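Glutathione synthetase-like effector 30 (Gpa-GSS30-apo) (Globodera pallida, PDB 5OET) is a nematode effector apparently derived from a housekeeping glutathione synthetase, in the ATP-dependent ligase family that joins gamma-glutamylcysteine to glycine. Local coordinates at residues S94-K99 against R450-K455; D168-Q173 against T472-I477; Y179-V184 against R378-K383; H498-K503 against D520-V525. All coordinates share one frame; numbering follows the deposited sequence.

Contact 1: S94-K99 against R450-K455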
loop_
_atom_site.group_PDB
_atom_site.type_symbol
_atom_site.label_atom_id
_atom_site.label_comp_id
_atom_site.label_asym_id
_atom_site.label_seq_id
_atom_site.Cartn_x
_atom_site.Cartn_y
_atom_site.Cartn_z
ATOM N N SER A 94 -19.714 -0.629 -9.406
ATOM C CA SER A 94 -21.070 -0.227 -9.794
ATOM C C SER A 94 -21.293 -0.659 -11.236
ATOM O O SER A 94 -20.356 -0.607 -12.035
ATOM C CB SER A 94 -21.255 1.287 -9.666
ATOM O OG SER A 94 -21.275 1.691 -8.299
ATOM N N PRO A 95 -22.518 -1.101 -11.572
ATOM C CA PRO A 95 -22.777 -1.502 -12.957
ATOM C C PRO A 95 -22.791 -0.309 -13.919
ATOM O O PRO A 95 -23.181 0.798 -13.545
ATOM C CB PRO A 95 -24.148 -2.169 -12.894
ATOM C CG PRO A 95 -24.780 -1.611 -11.673
ATOM C CD PRO A 95 -23.683 -1.335 -10.704
ATOM N N PHE A 96 -22.349 -0.550 -15.146
ATOM C CA PHE A 96 -22.217 0.493 -16.153
ATOM C C PHE A 96 -22.376 -0.177 -17.539
ATOM O O PHE A 96 -21.828 -1.267 -17.771
ATOM C CB PHE A 96 -20.849 1.224 -16.014
ATOM C CG PHE A 96 -20.814 2.585 -16.677
ATOM C CD1 PHE A 96 -21.270 3.711 -16.008
ATOM C CD2 PHE A 96 -20.354 2.735 -17.989
ATOM C CE1 PHE A 96 -21.264 4.957 -16.625
ATOM C CE2 PHE A 96 -20.347 3.981 -18.611
ATOM C CZ PHE A 96 -20.800 5.092 -17.924
ATOM N N PRO A 97 -23.148 0.450 -18.451
ATOM C CA PRO A 97 -23.334 -0.132 -19.783
ATOM C C PRO A 97 -22.043 -0.352 -20.562
ATOM O O PRO A 97 -21.260 0.562 -20.664
ATOM C CB PRO A 97 -24.213 0.900 -20.482
ATOM C CG PRO A 97 -25.047 1.450 -19.386
ATOM C CD PRO A 97 -24.124 1.524 -18.197
ATOM N N ARG A 98 -21.833 -1.546 -21.103
ATOM C CA ARG A 98 -20.661 -1.835 -21.919
ATOM C C ARG A 98 -20.476 -0.899 -23.114
ATOM O O ARG A 98 -19.352 -0.511 -23.429
ATOM C CB ARG A 98 -20.720 -3.267 -22.448
ATOM C CG ARG A 98 -19.517 -3.716 -23.284
ATOM C CD ARG A 98 -19.523 -5.213 -23.551
ATOM N NE ARG A 98 -19.141 -5.971 -22.346
ATOM C CZ ARG A 98 -19.956 -6.668 -21.541
ATOM N NH1 ARG A 98 -21.278 -6.746 -21.762
ATOM N NH2 ARG A 98 -19.438 -7.292 -20.494
ATOM N N LYS A 99 -21.557 -0.554 -23.801
ATOM C CA LYS A 99 -21.418 0.198 -25.052
ATOM C C LYS A 99 -20.900 1.594 -24.792
ATOM O O LYS A 99 -20.019 2.066 -25.511
ATOM C CB LYS A 99 -22.715 0.214 -25.878
ATOM C CG LYS A 99 -22.802 -1.016 -26.786
ATOM C CD LYS A 99 -24.167 -1.283 -27.396
ATOM C CE LYS A 99 -24.183 -2.684 -27.987
ATOM N NZ LYS A 99 -25.035 -2.776 -29.208
ATOM N N ARG A 450 -30.323 13.713 -16.946
ATOM C CA ARG A 450 -31.060 12.825 -16.052
ATOM C C ARG A 450 -30.153 11.628 -15.777
ATOM O O ARG A 450 -30.026 10.748 -16.619
ATOM C CB ARG A 450 -32.416 12.419 -16.672
ATOM C CG ARG A 450 -33.179 13.586 -17.348
ATOM C CD ARG A 450 -34.703 13.617 -17.156
ATOM N NE ARG A 450 -35.392 12.328 -17.342
ATOM C CZ ARG A 450 -35.736 11.467 -16.374
ATOM N NH1 ARG A 450 -35.439 11.700 -15.091
ATOM N NH2 ARG A 450 -36.376 10.334 -16.691
ATOM N N PRO A 451 -29.488 11.598 -14.612
ATOM C CA PRO A 451 -28.377 10.656 -14.468
ATOM C C PRO A 451 -28.792 9.260 -13.980
ATOM O O PRO A 451 -29.746 9.132 -13.212
ATOM C CB PRO A 451 -27.486 11.355 -13.435
ATOM C CG PRO A 451 -28.443 12.143 -12.582
ATOM C CD PRO A 451 -29.741 12.303 -13.340
ATOM N N MET A 452 -28.053 8.241 -14.425
ATOM C CA MET A 452 -28.273 6.836 -14.066
ATOM C C MET A 452 -28.017 6.637 -12.579
ATOM O O MET A 452 -26.968 7.008 -12.066
ATOM C CB MET A 452 -27.338 5.941 -14.882
ATOM C CG MET A 452 -27.505 4.440 -14.677
ATOM S SD MET A 452 -26.150 3.459 -15.311
ATOM C CE MET A 452 -24.862 3.937 -14.166
ATOM N N VAL A 453 -28.984 6.046 -11.895
ATOM C CA VAL A 453 -28.918 5.801 -10.472
ATOM C C VAL A 453 -28.763 4.298 -10.286
ATOM O O VAL A 453 -29.522 3.505 -10.832
ATOM C CB VAL A 453 -30.189 6.320 -9.762
ATOM C CG1 VAL A 453 -30.239 5.866 -8.311
ATOM C CG2 VAL A 453 -30.241 7.837 -9.839
ATOM N N ILE A 454 -27.759 3.911 -9.516
ATOM C CA ILE A 454 -27.525 2.508 -9.190
ATOM C C ILE A 454 -27.398 2.385 -7.671
ATOM O O ILE A 454 -27.331 3.388 -6.962
ATOM C CB ILE A 454 -26.302 1.926 -9.956
ATOM C CG1 ILE A 454 -24.993 2.639 -9.595
ATOM C CG2 ILE A 454 -26.531 1.992 -11.461
ATOM C CD1 ILE A 454 -24.264 2.070 -8.393
ATOM N N LYS A 455 -27.390 1.146 -7.191
ATOM C CA LYS A 455 -27.276 0.819 -5.770
ATOM C C LYS A 455 -25.875 0.258 -5.489
ATOM O O LYS A 455 -25.347 -0.543 -6.267
ATOM C CB LYS A 455 -28.335 -0.218 -5.378
ATOM C CG LYS A 455 -29.791 0.256 -5.432
ATOM C CD LYS A 455 -30.330 0.671 -4.057
ATOM C CE LYS A 455 -31.840 0.399 -3.902
ATOM N NZ LYS A 455 -32.715 1.562 -4.239
#

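Contact 2: D168-Q173 against T472-I477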
loop_
_atom_site.group_PDB
_atom_site.type_symbol
_atom_site.label_atom_id
_atom_site.label_comp_id
_atom_site.label_asym_id
_atom_site.label_seq_id
_atom_site.Cartn_x
_atom_site.Cartn_y
_atom_site.Cartn_z
ATOM N N ASP A 168 -14.459 13.411 -18.155
ATOM C CA ASP A 168 -15.482 12.798 -17.314
ATOM C C ASP A 168 -16.846 12.647 -18.036
ATOM O O ASP A 168 -17.266 13.510 -18.790
ATOM C CB ASP A 168 -15.619 13.585 -16.012
ATOM C CG ASP A 168 -14.347 13.519 -15.144
ATOM O OD1 ASP A 168 -13.480 12.649 -15.380
ATOM O OD2 ASP A 168 -14.193 14.344 -14.223
ATOM N N TYR A 169 -17.520 11.526 -17.793
ATOM C CA TYR A 169 -18.786 11.198 -18.425
ATOM C C TYR A 169 -19.847 10.719 -17.430
ATOM O O TYR A 169 -19.529 10.184 -16.373
ATOM C CB TYR A 169 -18.554 10.128 -19.480
ATOM C CG TYR A 169 -17.592 10.555 -20.585
ATOM C CD1 TYR A 169 -16.237 10.361 -20.446
ATOM C CD2 TYR A 169 -18.060 11.130 -21.787
ATOM C CE1 TYR A 169 -15.362 10.725 -21.453
ATOM C CE2 TYR A 169 -17.192 11.499 -22.803
ATOM C CZ TYR A 169 -15.838 11.296 -22.634
ATOM O OH TYR A 169 -14.922 11.652 -23.602
ATOM N N MET A 170 -21.104 10.956 -17.792
ATOM C CA MET A 170 -22.286 10.464 -17.090
ATOM C C MET A 170 -23.055 9.647 -18.122
ATOM O O MET A 170 -23.186 10.083 -19.262
ATOM C CB MET A 170 -23.162 11.643 -16.625
ATOM C CG MET A 170 -23.621 11.601 -15.172
ATOM S SD MET A 170 -22.707 12.685 -14.021
ATOM C CE MET A 170 -22.981 11.844 -12.457
ATOM N N ALA A 171 -23.535 8.463 -17.749
ATOM C CA ALA A 171 -24.586 7.785 -18.525
ATOM C C ALA A 171 -25.879 8.542 -18.219
ATOM O O ALA A 171 -26.222 8.707 -17.058
ATOM C CB ALA A 171 -24.699 6.316 -18.151
ATOM N N SER A 172 -26.563 9.036 -19.248
ATOM C CA SER A 172 -27.742 9.888 -19.050
ATOM C C SER A 172 -28.982 9.248 -19.643
ATOM O O SER A 172 -28.932 8.729 -20.748
ATOM C CB SER A 172 -27.507 11.235 -19.708
ATOM O OG SER A 172 -28.587 12.114 -19.459
ATOM N N GLN A 173 -30.086 9.321 -18.910
ATOM C CA GLN A 173 -31.346 8.688 -19.290
ATOM C C GLN A 173 -32.130 9.586 -20.250
ATOM O O GLN A 173 -32.739 10.570 -19.826
ATOM C CB GLN A 173 -32.194 8.385 -18.035
ATOM C CG GLN A 173 -33.238 7.279 -18.205
ATOM C CD GLN A 173 -33.834 6.833 -16.862
ATOM O OE1 GLN A 173 -34.665 7.532 -16.285
ATOM N NE2 GLN A 173 -33.401 5.670 -16.358
ATOM N N THR A 472 -24.969 7.749 -8.172
ATOM C CA THR A 472 -24.774 8.031 -9.593
ATOM C C THR A 472 -23.276 7.952 -9.855
ATOM O O THR A 472 -22.529 8.742 -9.289
ATOM C CB THR A 472 -25.292 9.438 -10.013
ATOM O OG1 THR A 472 -24.841 10.427 -9.081
ATOM C CG2 THR A 472 -26.792 9.482 -10.056
ATOM N N PRO A 473 -22.832 6.989 -10.693
ATOM C CA PRO A 473 -21.430 6.923 -11.067
ATOM C C PRO A 473 -21.038 7.958 -12.142
ATOM O O PRO A 473 -21.891 8.465 -12.869
ATOM C CB PRO A 473 -21.269 5.497 -11.586
ATOM C CG PRO A 473 -22.595 5.134 -12.111
ATOM C CD PRO A 473 -23.622 5.941 -11.366
ATOM N N GLU A 474 -19.741 8.254 -12.199
ATOM C CA GLU A 474 -19.162 9.217 -13.120
ATOM C C GLU A 474 -17.880 8.574 -13.631
ATOM O O GLU A 474 -16.992 8.277 -12.859
ATOM C CB GLU A 474 -18.860 10.535 -12.404
ATOM C CG GLU A 474 -18.460 11.699 -13.310
ATOM C CD GLU A 474 -17.622 12.782 -12.601
ATOM O OE1 GLU A 474 -16.449 12.508 -12.201
ATOM O OE2 GLU A 474 -18.119 13.926 -12.469
ATOM N N LEU A 475 -17.809 8.365 -14.942
ATOM C CA LEU A 475 -16.690 7.685 -15.610
ATOM C C LEU A 475 -15.635 8.674 -16.075
ATOM O O LEU A 475 -15.943 9.573 -16.821
ATOM C CB LEU A 475 -17.230 6.958 -16.835
ATOM C CG LEU A 475 -16.286 6.162 -17.720
ATOM C CD1 LEU A 475 -15.759 4.928 -16.999
ATOM C CD2 LEU A 475 -17.034 5.786 -18.992
ATOM N N GLY A 476 -14.392 8.494 -15.646
ATOM C CA GLY A 476 -13.270 9.330 -16.095
ATOM C C GLY A 476 -12.348 8.534 -16.997
ATOM O O GLY A 476 -11.854 7.487 -16.594
ATOM N N ILE A 477 -12.121 9.007 -18.215
ATOM C CA ILE A 477 -11.188 8.350 -19.109
ATOM C C ILE A 477 -9.881 9.137 -19.181
ATOM O O ILE A 477 -9.888 10.303 -19.577
ATOM C CB ILE A 477 -11.767 8.238 -20.525
ATOM C CG1 ILE A 477 -13.086 7.459 -20.519
ATOM C CG2 ILE A 477 -10.755 7.591 -21.459
ATOM C CD1 ILE A 477 -12.992 6.033 -20.018
HETATM O O HOH W 1 -23.985 8.097 -14.546
#

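Contact 3: Y179-V184 against R378-K383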
loop_
_atom_site.group_PDB
_atom_site.type_symbol
_atom_site.label_atom_id
_atom_site.label_comp_id
_atom_site.label_asym_id
_atom_site.label_seq_id
_atom_site.Cartn_x
_atom_site.Cartn_y
_atom_site.Cartn_z
ATOM N N TYR A 179 -29.970 4.630 -21.823
ATOM C CA TYR A 179 -28.876 5.536 -21.416
ATOM C C TYR A 179 -27.957 5.920 -22.577
ATOM O O TYR A 179 -27.623 5.066 -23.389
ATOM C CB TYR A 179 -28.072 4.909 -20.276
ATOM C CG TYR A 179 -28.923 4.659 -19.056
ATOM C CD1 TYR A 179 -29.401 5.725 -18.297
ATOM C CD2 TYR A 179 -29.277 3.354 -18.662
ATOM C CE1 TYR A 179 -30.200 5.507 -17.180
ATOM C CE2 TYR A 179 -30.068 3.128 -17.539
ATOM C CZ TYR A 179 -30.532 4.215 -16.810
ATOM O OH TYR A 179 -31.322 4.047 -15.700
ATOM N N VAL A 180 -27.576 7.202 -22.650
ATOM C CA VAL A 180 -26.546 7.678 -23.600
ATOM C C VAL A 180 -25.365 8.372 -22.896
ATOM O O VAL A 180 -25.525 9.004 -21.847
ATOM C CB VAL A 180 -27.085 8.628 -24.682
ATOM C CG1 VAL A 180 -28.079 7.903 -25.567
ATOM C CG2 VAL A 180 -27.666 9.898 -24.077
ATOM N N LEU A 181 -24.186 8.243 -23.499
ATOM C CA LEU A 181 -22.962 8.800 -22.948
ATOM C C LEU A 181 -22.968 10.312 -23.166
ATOM O O LEU A 181 -23.179 10.773 -24.299
ATOM C CB LEU A 181 -21.743 8.173 -23.632
ATOM C CG LEU A 181 -20.361 8.484 -23.022
ATOM C CD1 LEU A 181 -20.198 7.849 -21.650
ATOM C CD2 LEU A 181 -19.244 8.025 -23.954
ATOM N N LYS A 182 -22.749 11.072 -22.087
ATOM C CA LYS A 182 -22.616 12.532 -22.172
ATOM C C LYS A 182 -21.483 13.074 -21.296
ATOM O O LYS A 182 -21.371 12.748 -20.126
ATOM C CB LYS A 182 -23.955 13.213 -21.862
ATOM C CG LYS A 182 -24.959 13.078 -23.012
ATOM C CD LYS A 182 -25.683 14.377 -23.370
ATOM C CE LYS A 182 -26.337 14.322 -24.750
ATOM N NZ LYS A 182 -25.357 14.032 -25.841
ATOM N N GLN A 183 -20.645 13.922 -21.881
ATOM C CA GLN A 183 -19.417 14.391 -21.229
ATOM C C GLN A 183 -19.686 15.507 -20.209
ATOM O O GLN A 183 -20.282 16.515 -20.514
ATOM C CB GLN A 183 -18.437 14.867 -22.289
ATOM C CG GLN A 183 -17.037 15.100 -21.771
ATOM C CD GLN A 183 -16.142 15.594 -22.864
ATOM O OE1 GLN A 183 -16.210 16.758 -23.249
ATOM N NE2 GLN A 183 -15.312 14.701 -23.401
ATOM N N VAL A 184 -19.234 15.322 -18.989
ATOM C CA VAL A 184 -19.497 16.272 -17.913
ATOM C C VAL A 184 -18.438 17.376 -17.894
ATOM O O VAL A 184 -18.767 18.521 -17.647
ATOM C CB VAL A 184 -19.534 15.540 -16.547
ATOM C CG1 VAL A 184 -19.815 16.513 -15.408
ATOM C CG2 VAL A 184 -20.576 14.433 -16.578
ATOM N N ARG A 378 -19.112 14.995 -31.281
ATOM C CA ARG A 378 -20.431 15.614 -31.234
ATOM C C ARG A 378 -21.434 14.761 -30.486
ATOM O O ARG A 378 -22.250 15.313 -29.765
ATOM C CB ARG A 378 -20.960 15.957 -32.624
ATOM C CG ARG A 378 -20.187 17.047 -33.359
ATOM C CD ARG A 378 -20.275 18.385 -32.664
ATOM N NE ARG A 378 -19.767 19.500 -33.451
ATOM C CZ ARG A 378 -19.691 20.759 -33.012
ATOM N NH1 ARG A 378 -20.088 21.078 -31.782
ATOM N NH2 ARG A 378 -19.220 21.720 -33.807
ATOM N N LYS A 379 -21.374 13.434 -30.646
ATOM C CA LYS A 379 -22.288 12.493 -29.933
ATOM C C LYS A 379 -22.325 12.666 -28.398
ATOM O O LYS A 379 -23.388 12.535 -27.790
ATOM C CB LYS A 379 -21.936 11.034 -30.248
ATOM C CG LYS A 379 -22.802 10.333 -31.276
ATOM C CD LYS A 379 -22.078 9.095 -31.839
ATOM C CE LYS A 379 -23.006 7.954 -32.283
ATOM N NZ LYS A 379 -23.855 8.282 -33.477
ATOM N N VAL A 380 -21.171 12.955 -27.788
ATOM C CA VAL A 380 -21.061 13.089 -26.311
ATOM C C VAL A 380 -21.222 14.517 -25.756
ATOM O O VAL A 380 -21.265 14.689 -24.538
ATOM C CB VAL A 380 -19.726 12.491 -25.767
ATOM C CG1 VAL A 380 -19.477 11.100 -26.348
ATOM C CG2 VAL A 380 -18.537 13.396 -26.070
ATOM N N GLN A 381 -21.299 15.526 -26.625
ATOM C CA GLN A 381 -21.447 16.929 -26.199
ATOM C C GLN A 381 -22.840 17.207 -25.665
ATOM O O GLN A 381 -23.770 16.474 -25.966
ATOM C CB GLN A 381 -21.161 17.896 -27.351
ATOM C CG GLN A 381 -19.683 18.146 -27.612
ATOM C CD GLN A 381 -19.449 19.197 -28.684
ATOM O OE1 GLN A 381 -20.243 19.339 -29.601
ATOM N NE2 GLN A 381 -18.361 19.950 -28.558
ATOM N N THR A 382 -22.978 18.266 -24.872
ATOM C CA THR A 382 -24.284 18.732 -24.409
ATOM C C THR A 382 -24.412 20.179 -24.812
ATOM O O THR A 382 -23.681 21.022 -24.296
ATOM C CB THR A 382 -24.440 18.619 -22.877
ATOM O OG1 THR A 382 -23.971 17.342 -22.432
ATOM C CG2 THR A 382 -25.902 18.796 -22.467
ATOM N N LYS A 383 -25.337 20.476 -25.721
ATOM C CA LYS A 383 -25.477 21.838 -26.247
ATOM C C LYS A 383 -25.537 22.799 -25.061
ATOM O O LYS A 383 -26.324 22.587 -24.139
ATOM C CB LYS A 383 -26.728 22.015 -27.137
ATOM C CG LYS A 383 -26.877 21.091 -28.358
ATOM C CD LYS A 383 -25.732 21.211 -29.367
ATOM C CE LYS A 383 -25.256 19.856 -29.904
ATOM N NZ LYS A 383 -23.917 19.978 -30.557
#

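Contact 4: H498-K503 against D520-V525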
loop_
_atom_site.group_PDB
_atom_site.type_symbol
_atom_site.label_atom_id
_atom_site.label_comp_id
_atom_site.label_asym_id
_atom_site.label_seq_id
_atom_site.Cartn_x
_atom_site.Cartn_y
_atom_site.Cartn_z
ATOM N N HIS A 498 -8.896 4.458 -17.114
ATOM C CA HIS A 498 -10.273 4.760 -16.707
ATOM C C HIS A 498 -10.505 4.551 -15.223
ATOM O O HIS A 498 -9.975 3.618 -14.627
ATOM C CB HIS A 498 -11.262 3.904 -17.511
ATOM C CG HIS A 498 -11.111 2.443 -17.262
ATOM N ND1 HIS A 498 -10.226 1.643 -17.958
ATOM C CD2 HIS A 498 -11.701 1.644 -16.345
ATOM C CE1 HIS A 498 -10.298 0.406 -17.491
ATOM N NE2 HIS A 498 -11.193 0.376 -16.520
ATOM N N MET A 499 -11.341 5.409 -14.663
ATOM C CA MET A 499 -11.700 5.381 -13.254
ATOM C C MET A 499 -13.170 5.723 -13.125
ATOM O O MET A 499 -13.818 6.073 -14.113
ATOM C CB MET A 499 -10.886 6.429 -12.514
ATOM C CG MET A 499 -11.202 7.847 -12.988
ATOM S SD MET A 499 -10.740 9.054 -11.766
ATOM C CE MET A 499 -11.973 8.733 -10.537
ATOM N N MET A 500 -13.677 5.686 -11.904
ATOM C CA MET A 500 -15.076 6.019 -11.666
ATOM C C MET A 500 -15.225 6.632 -10.297
ATOM O O MET A 500 -14.446 6.353 -9.400
ATOM C CB MET A 500 -15.921 4.765 -11.813
ATOM C CG MET A 500 -17.419 4.960 -11.798
ATOM S SD MET A 500 -18.275 3.521 -12.505
ATOM C CE MET A 500 -18.113 3.935 -14.223
ATOM N N LYS A 501 -16.204 7.503 -10.159
ATOM C CA LYS A 501 -16.520 8.115 -8.878
ATOM C C LYS A 501 -18.024 8.121 -8.744
ATOM O O LYS A 501 -18.700 8.500 -9.669
ATOM C CB LYS A 501 -15.963 9.545 -8.796
ATOM C CG LYS A 501 -14.466 9.639 -8.554
ATOM C CD LYS A 501 -14.079 9.909 -7.096
ATOM C CE LYS A 501 -13.997 11.400 -6.769
ATOM N NZ LYS A 501 -13.561 11.644 -5.364
ATOM N N SER A 502 -18.528 7.665 -7.602
ATOM C CA SER A 502 -19.955 7.663 -7.304
ATOM C C SER A 502 -20.245 8.665 -6.212
ATOM O O SER A 502 -19.475 8.777 -5.267
ATOM C CB SER A 502 -20.398 6.292 -6.842
ATOM O OG SER A 502 -20.285 5.369 -7.897
ATOM N N LYS A 503 -21.352 9.391 -6.364
ATOM C CA LYS A 503 -21.861 10.288 -5.334
ATOM C C LYS A 503 -23.250 9.837 -4.969
ATOM O O LYS A 503 -23.842 9.098 -5.735
ATOM C CB LYS A 503 -21.869 11.746 -5.806
ATOM C CG LYS A 503 -22.729 12.048 -7.020
ATOM C CD LYS A 503 -23.152 13.521 -7.029
ATOM C CE LYS A 503 -23.808 13.948 -8.327
ATOM N NZ LYS A 503 -22.965 13.610 -9.516
ATOM N N ASP A 520 -14.717 4.372 -7.173
ATOM C CA ASP A 520 -15.501 3.256 -7.629
ATOM C C ASP A 520 -14.777 2.670 -8.834
ATOM O O ASP A 520 -13.754 3.187 -9.238
ATOM C CB ASP A 520 -16.899 3.769 -7.996
ATOM C CG ASP A 520 -17.958 2.687 -7.962
ATOM O OD1 ASP A 520 -17.610 1.495 -8.160
ATOM O OD2 ASP A 520 -19.150 3.022 -7.739
ATOM N N SER A 521 -15.282 1.585 -9.384
ATOM C CA SER A 521 -14.808 1.108 -10.677
ATOM C C SER A 521 -15.965 0.413 -11.431
ATOM O O SER A 521 -16.873 -0.125 -10.812
ATOM C CB SER A 521 -13.589 0.188 -10.502
ATOM O OG SER A 521 -13.974 -1.086 -10.046
ATOM N N PRO A 522 -15.941 0.449 -12.769
ATOM C CA PRO A 522 -17.106 -0.002 -13.498
ATOM C C PRO A 522 -17.169 -1.516 -13.581
ATOM O O PRO A 522 -16.122 -2.167 -13.667
ATOM C CB PRO A 522 -16.890 0.599 -14.884
ATOM C CG PRO A 522 -15.417 0.569 -15.039
ATOM C CD PRO A 522 -14.846 0.814 -13.674
ATOM N N TYR A 523 -18.386 -2.057 -13.500
ATOM C CA TYR A 523 -18.666 -3.435 -13.880
ATOM C C TYR A 523 -19.529 -3.374 -15.146
ATOM O O TYR A 523 -20.661 -2.901 -15.109
ATOM C CB TYR A 523 -19.379 -4.195 -12.757
ATOM C CG TYR A 523 -19.422 -5.692 -12.969
ATOM C CD1 TYR A 523 -20.437 -6.285 -13.730
ATOM C CD2 TYR A 523 -18.448 -6.523 -12.409
ATOM C CE1 TYR A 523 -20.487 -7.662 -13.911
ATOM C CE2 TYR A 523 -18.481 -7.897 -12.601
ATOM C CZ TYR A 523 -19.497 -8.465 -13.354
ATOM O OH TYR A 523 -19.532 -9.832 -13.531
ATOM N N LEU A 524 -18.979 -3.847 -16.261
ATOM C CA LEU A 524 -19.613 -3.672 -17.561
ATOM C C LEU A 524 -20.727 -4.657 -17.804
ATOM O O LEU A 524 -20.542 -5.753 -18.318
ATOM C CB LEU A 524 -18.601 -3.698 -18.697
ATOM C CG LEU A 524 -17.567 -2.576 -18.579
ATOM C CD1 LEU A 524 -16.623 -2.719 -19.762
ATOM C CD2 LEU A 524 -18.179 -1.179 -18.496
ATOM N N VAL A 525 -21.892 -4.220 -17.366
ATOM C CA VAL A 525 -23.181 -4.784 -17.696
ATOM C C VAL A 525 -23.419 -4.836 -19.235
ATOM O O VAL A 525 -23.568 -3.812 -19.932
ATOM C CB VAL A 525 -24.252 -3.942 -16.953
ATOM C CG1 VAL A 525 -25.597 -3.948 -17.644
ATOM C CG2 VAL A 525 -24.342 -4.404 -15.503
#

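Contact 1: S94-K99 against R450-K455
Ile454 lays its CD1 methyl against Ser94, 3.4 Å from Ser94 CB, while its other branch turns to a neighbouring ring: Ile454 CG2 meets Pro95 CG tip to tip at 4.0 Å. The two branches are spread this way because CG1 lies between the backbone N and the carbonyl carbon, chi1 62°, which leaves CG2 beside the N. Two residues earlier, Met452 holds CG anti to its backbone N and runs nearly extended until chi3 bends the thioether at 69°. The bend brings Met452 CE obliquely to the Phe96 ring, 4.0 Å from Phe96 CD1, and also to within 3.6 Å of the carbonyl oxygen Pro95 O. Met452 SD meets the ring of Pro97 end on, 4.0 Å from Pro97 CD, and that same CD rests on one face of Phe96, offset toward the rim. Pro97 is the N-cap residue of helix 98-119, so the thioether packs where strand 94-96 gives way to that helix. Ser94 OG, though it touches Ile454 CD1, finds a polar partner in Asn456. With no hydrogen bond between 94-99 and 450-455, their attachment to each other rests mainly on van der Waals contact of apolar groups.

Contact 2: D168-Q173 against T472-I477
Tyr169 and Leu475 stand side by side on one face of two antiparallel strands, as a hydrogen-bonded pair: Tyr169 N gives a bond of 2.7 Å to Leu475 O, Leu475 N returns one of 2.9 Å to Tyr169 O, and both donors lie in the plane of the carbonyl they address. The Tyr169 ring, with CG beside the backbone N, keeps its edge to Leu475 O and crosses Ile477 at about a right angle, Tyr169 CE1 lying 4.1 Å from Ile477 CG1. Its hydroxyl bonds to Gln183. On the face of Asp168 the carboxylates of Asp168 and Glu474 are stacked with planes 25° apart, Asp168 OD2 being 3.5 Å from Glu474 OE1. Such like charges would favour protonation of one of them, although the salt bridge from Arg166 to Asp168 should offset this. Met170, bent at chi2, drops CE to 3.6 Å from Pro473 O. Here the strands, whose N-to-C directions are 142° apart, diverge: Pro473 has no N-H to offer, and a water donates to Pro473 O at 2.7 Å and accepts a weak bond from Ala171 N. Helix 98-119 covers the Tyr169 and Leu475 face, while strand 179-188 flanks 160-173 and strand 490-504 flanks 469-484 in the same sheet.

Contact 3: Y179-V184 against R378-K383
Strand 179-184 meets the segment 378-383, where helix 373-380 passes into a loop, through one nearly straight backbone bond, Gln183 N to Val380 O at 2.8 Å and 174°, with the donor in the carbonyl plane. Lys182 strengthens this join. Its CG lies beside the backbone N, and bends at chi2 and chi4 (-58°) curl the chain back to the other segment, where Lys182 NZ donates to Gln381 O at 2.9 Å, again in the carbonyl plane; Lys379 O is 3.1 Å from the same Lys182 NZ. The bond to Gln381 O would be expected to favour the charged form of the lysine. On the way the Lys182 side chain crosses Thr382 obliquely, Lys182 CD lying 3.5 Å from Thr382 OG1. Val380 fills the apolar side. Its CG1 lies alongside Leu181 CD2 at 3.9 Å and its CG2 is turned to Gln183 CB. Behind this, Gln381 OE1 receives Arg378 NH1 on a lone pair at 2.8 Å, and Gln381 NE2 reaches Phe355 O. Strand 179-188 pairs with 160-173 along its other edge, so the arrangement is a helix-to-loop segment docked on a sheet-edge strand, within what is, by family, an ATP-grasp fold.

Contact 4: H498-K503 against D520-V525
Four hydrogen bonds converge on Asp520. Its backbone N donates to Met500 O at 3.0 Å, a bent bond whose donor lies 50° out of the carbonyl plane rather than on a lone pair. Its carboxylate, carried by a CG anti to the backbone N (chi1 -157°), is gripped from both oxygens: Ser502 OG donates to the anti lone pair of Asp520 OD2 at 2.6 Å, and Ser521 N does the same to Asp520 OD1 at 2.6 Å. Ser94 OG also bonds to OD2, so two hydroxyls meet this buried oxygen and probably make its negative charge easier to bear. The strands concerned belong to the large mixed sheet of this glutathione synthetase-like fold, in which 517-524 runs antiparallel to 490-504 and parallel to 94-96. Apolar contact is centred on Pro522. Met500, with CG anti to its N and a bend at chi3, crosses the proline obliquely, placing Met500 CE 3.6 Å from Pro522 CB and SD 3.8 Å from Pro522 CA. Two residues before Met500, His498 brings CD2 to 4.1 Å from Pro522 CG; its CG takes the crowded position between the N and the carbonyl carbon (chi1 63°). Among aromatic contacts, the His498 ring meets Phe101 edge-to-face and Tyr523 stacks on Tyr35. Beyond it the chain ends in an inverse gamma turn centred on Leu524.

How the contacts relate
All four contacts reach one large mixed sheet, across which strands 179-188, 160-173, 469-484, 490-504, 517-524 and 94-96 follow as neighbours, with 454-459 also beside 469-484. Contact 2 lies about 8 Å, centre to centre, from contact 1 and from contact 4, and about 10 Å from contact 3; contacts 3 and 4 are about 17 Å apart and do not touch. Along the chain contacts 1 and 2 cross, contact 3 is nested inside the loops closed by both, and contact 4 follows last. The sheet is therefore assembled from distant parts of the sequence, with the late strands 469-484, 490-504 and 517-524 set between 160-173 and 94-96 from the first part of the chain.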